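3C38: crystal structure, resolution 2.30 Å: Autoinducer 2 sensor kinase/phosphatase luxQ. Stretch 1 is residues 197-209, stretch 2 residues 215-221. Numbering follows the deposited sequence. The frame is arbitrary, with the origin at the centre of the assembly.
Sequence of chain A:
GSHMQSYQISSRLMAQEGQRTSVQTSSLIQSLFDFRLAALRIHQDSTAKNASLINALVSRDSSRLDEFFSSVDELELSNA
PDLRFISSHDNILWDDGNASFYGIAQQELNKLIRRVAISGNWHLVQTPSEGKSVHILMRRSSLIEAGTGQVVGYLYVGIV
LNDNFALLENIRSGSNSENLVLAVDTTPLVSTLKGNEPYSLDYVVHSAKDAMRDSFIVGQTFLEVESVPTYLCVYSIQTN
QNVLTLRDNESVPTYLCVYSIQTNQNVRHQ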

# COMPACT_ATOMS: atom_id res chain seq x y z
N GLU A 197 21.21 -9.11 14.86
CA GLU A 197 21.94 -9.67 13.71
C GLU A 197 23.39 -9.18 13.67
O GLU A 197 23.72 -8.15 14.25
CB GLU A 197 21.26 -9.26 12.39
CG GLU A 197 19.90 -9.86 12.10
CD GLU A 197 18.76 -9.08 12.71
OE1 GLU A 197 18.96 -7.93 13.17
OE2 GLU A 197 17.63 -9.61 12.72
N PRO A 198 24.26 -9.92 12.97
CA PRO A 198 25.69 -9.59 12.82
C PRO A 198 25.85 -8.34 11.96
O PRO A 198 26.88 -7.67 12.00
CB PRO A 198 26.26 -10.82 12.12
CG PRO A 198 25.33 -11.93 12.56
CD PRO A 198 23.99 -11.27 12.44
N TYR A 199 24.82 -8.05 11.17
CA TYR A 199 24.82 -6.89 10.29
C TYR A 199 23.75 -5.88 10.71
O TYR A 199 22.68 -6.27 11.19
CB TYR A 199 24.59 -7.34 8.84
CG TYR A 199 23.37 -8.24 8.69
CD1 TYR A 199 22.08 -7.71 8.66
CD2 TYR A 199 23.52 -9.63 8.60
CE1 TYR A 199 20.97 -8.53 8.54
CE2 TYR A 199 22.42 -10.46 8.49
CZ TYR A 199 21.14 -9.90 8.46
OH TYR A 199 20.05 -10.73 8.37
N SER A 200 24.04 -4.59 10.55
CA SER A 200 23.09 -3.55 10.93
C SER A 200 22.23 -3.08 9.75
O SER A 200 22.53 -3.35 8.59
CB SER A 200 23.85 -2.34 11.49
OG SER A 200 24.62 -1.73 10.48
N LEU A 201 21.15 -2.36 10.06
CA LEU A 201 20.26 -1.85 9.02
C LEU A 201 21.07 -0.95 8.09
O LEU A 201 20.94 -1.02 6.86
CB LEU A 201 19.12 -1.04 9.65
CG LEU A 201 18.20 -0.30 8.67
CD1 LEU A 201 17.62 -1.29 7.68
CD2 LEU A 201 17.11 0.40 9.43
N ASP A 202 21.89 -0.11 8.71
CA ASP A 202 22.76 0.82 8.02
C ASP A 202 23.64 0.12 6.98
O ASP A 202 23.78 0.58 5.85
CB ASP A 202 23.63 1.54 9.05
CG ASP A 202 24.42 2.69 8.46
OD1 ASP A 202 25.24 2.45 7.55
OD2 ASP A 202 24.21 3.83 8.92
N TYR A 203 24.22 -1.01 7.37
CA TYR A 203 25.07 -1.80 6.48
C TYR A 203 24.25 -2.33 5.30
O TYR A 203 24.65 -2.21 4.14
CB TYR A 203 25.69 -2.98 7.23
CG TYR A 203 26.14 -4.10 6.32
CD1 TYR A 203 27.25 -3.95 5.47
CD2 TYR A 203 25.42 -5.30 6.26
CE1 TYR A 203 27.62 -4.97 4.60
CE2 TYR A 203 25.79 -6.33 5.38
CZ TYR A 203 26.89 -6.16 4.56
OH TYR A 203 27.24 -7.16 3.68
N VAL A 204 23.13 -2.95 5.62
CA VAL A 204 22.23 -3.49 4.62
C VAL A 204 21.81 -2.42 3.60
O VAL A 204 21.86 -2.69 2.40
CB VAL A 204 20.97 -4.07 5.27
CG1 VAL A 204 20.06 -4.66 4.20
CG2 VAL A 204 21.35 -5.12 6.31
N VAL A 205 21.41 -1.22 4.03
CA VAL A 205 21.00 -0.24 3.03
C VAL A 205 22.13 0.33 2.20
O VAL A 205 21.94 0.59 1.02
CB VAL A 205 20.18 1.01 3.54
CG1 VAL A 205 18.80 0.58 3.97
CG2 VAL A 205 20.91 1.75 4.62
N HIS A 206 23.31 0.55 2.79
CA HIS A 206 24.36 1.10 1.96
C HIS A 206 25.23 0.00 1.38
O HIS A 206 26.33 0.27 0.92
CB HIS A 206 25.24 2.07 2.73
CG HIS A 206 24.48 3.20 3.35
ND1 HIS A 206 23.99 3.14 4.64
CD2 HIS A 206 24.16 4.43 2.88
CE1 HIS A 206 23.41 4.29 4.94
NE2 HIS A 206 23.50 5.09 3.89
N SER A 207 24.74 -1.23 1.38
CA SER A 207 25.52 -2.34 0.85
C SER A 207 25.51 -2.40 -0.67
O SER A 207 24.63 -1.82 -1.32
CB SER A 207 24.99 -3.66 1.41
OG SER A 207 23.62 -3.83 1.10
N ALA A 208 26.49 -3.09 -1.24
CA ALA A 208 26.57 -3.24 -2.68
C ALA A 208 25.82 -4.54 -3.00
O ALA A 208 26.03 -5.56 -2.34
CB ALA A 208 28.02 -3.32 -3.14
N LYS A 209 24.96 -4.48 -4.01
CA LYS A 209 24.14 -5.62 -4.41
C LYS A 209 24.86 -6.89 -4.88
O LYS A 209 25.95 -6.84 -5.45
CB LYS A 209 23.14 -5.20 -5.48
CG LYS A 209 22.23 -6.33 -5.92
CD LYS A 209 21.94 -6.25 -7.40
CE LYS A 209 21.14 -7.45 -7.86
NZ LYS A 209 20.84 -7.37 -9.31
N SER A 215 30.14 -12.47 3.76
CA SER A 215 29.44 -13.32 4.69
C SER A 215 27.93 -13.18 4.52
O SER A 215 27.20 -14.16 4.54
CB SER A 215 29.84 -12.97 6.12
OG SER A 215 31.24 -13.04 6.25
N PHE A 216 27.48 -11.94 4.34
CA PHE A 216 26.05 -11.71 4.18
C PHE A 216 25.71 -11.09 2.84
O PHE A 216 25.79 -9.87 2.67
CB PHE A 216 25.54 -10.83 5.30
CG PHE A 216 25.96 -11.31 6.65
CD1 PHE A 216 27.02 -10.70 7.32
CD2 PHE A 216 25.31 -12.38 7.25
CE1 PHE A 216 27.43 -11.17 8.55
CE2 PHE A 216 25.72 -12.86 8.49
CZ PHE A 216 26.78 -12.25 9.14
N ILE A 217 25.34 -11.95 1.89
CA ILE A 217 24.98 -11.53 0.55
C ILE A 217 23.69 -10.70 0.57
O ILE A 217 22.68 -11.14 1.12
CB ILE A 217 24.78 -12.76 -0.35
CG1 ILE A 217 26.02 -13.67 -0.23
CG2 ILE A 217 24.57 -12.34 -1.79
CD1 ILE A 217 25.97 -14.92 -1.11
N VAL A 218 23.74 -9.51 -0.01
CA VAL A 218 22.55 -8.65 -0.04
C VAL A 218 22.03 -8.41 -1.45
O VAL A 218 22.66 -7.73 -2.26
CB VAL A 218 22.81 -7.26 0.60
CG1 VAL A 218 21.48 -6.53 0.75
CG2 VAL A 218 23.50 -7.39 1.94
N GLY A 219 20.86 -8.97 -1.73
CA GLY A 219 20.26 -8.78 -3.03
C GLY A 219 19.44 -7.50 -3.04
O GLY A 219 19.05 -6.99 -1.99
N GLN A 220 19.21 -6.96 -4.24
CA GLN A 220 18.41 -5.75 -4.40
C GLN A 220 17.31 -6.01 -5.41
O GLN A 220 17.54 -6.64 -6.44
CB GLN A 220 19.28 -4.59 -4.90
CG GLN A 220 20.01 -3.85 -3.82
CD GLN A 220 20.83 -2.69 -4.35
OE1 GLN A 220 20.29 -1.76 -4.96
NE2 GLN A 220 22.14 -2.73 -4.11
N THR A 221 16.10 -5.54 -5.10
CA THR A 221 14.97 -5.73 -6.00
C THR A 221 14.12 -4.47 -6.06
O THR A 221 13.51 -4.09 -5.06
CB THR A 221 14.05 -6.88 -5.55
OG1 THR A 221 14.76 -8.12 -5.59
CG2 THR A 221 12.85 -6.99 -6.49
O HOH W 1 29.03 -9.80 4.38

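Stretch 1 carries a short helix, residues 201-205, and stretch 2 a strand that begins at Phe216. Their axes approach to 10.1 Å with 56° between their N-to-C directions, and side chains, with one water, occupy the space between them. The helix is fastened at its start by Ser200, whose OG accepts from Tyr203 N at 3.2 Å, a capping bond. After the helix the backbone draws closer to the strand: Lys209 CA lies 5.2 Å from Gly219 CA and makes a CA-H...O contact with Val218 O (3.4 Å, 146° at the hydrogen). No clear hydrogen bond spans the two stretches, and the 520 Å² buried between them rests mainly on packing.

The strand's alternation sets the pattern. Phe216, Val218 and Gln220 point their CA-to-CB bonds toward stretch 1, whereas Ile217 and Thr221 point away. Phe216, in the m rotamer, offers a ring face to Tyr199. The edge of Tyr199 meets that face, with centroids 5.0 Å apart, planes at 64° and Tyr199 CD2 3.5 Å from Phe216 CG. Pro198 CB adds an apolar contact 3.3 Å from Phe216 CZ.

Tyr203 reaches across from the helix, placing Tyr203 OH 3.2 Å from Phe216 O, which lies at the edge of the tyrosine ring, near its plane. Water 1 links the same region, accepting from Phe216 N at 2.6 Å and hydrogen-bonding Tyr203 OH at 3.3 Å. Buried Val218 suits the adjoining apolar space: its CG1 is 4.2 Å from Val204 CG1, and its CG2 is 4.3 Å from Tyr203 CE2. Ser207 OG, 3.5 Å from Val218 CG1, has its polarity satisfied by a very short 2.5 Å bond to Val204 O.

Farther along, extended Gln220 brings NE2 to 3.0 Å from Lys209 CB. The lysine covers this end with its aliphatic portion, while its side-chain end leads away.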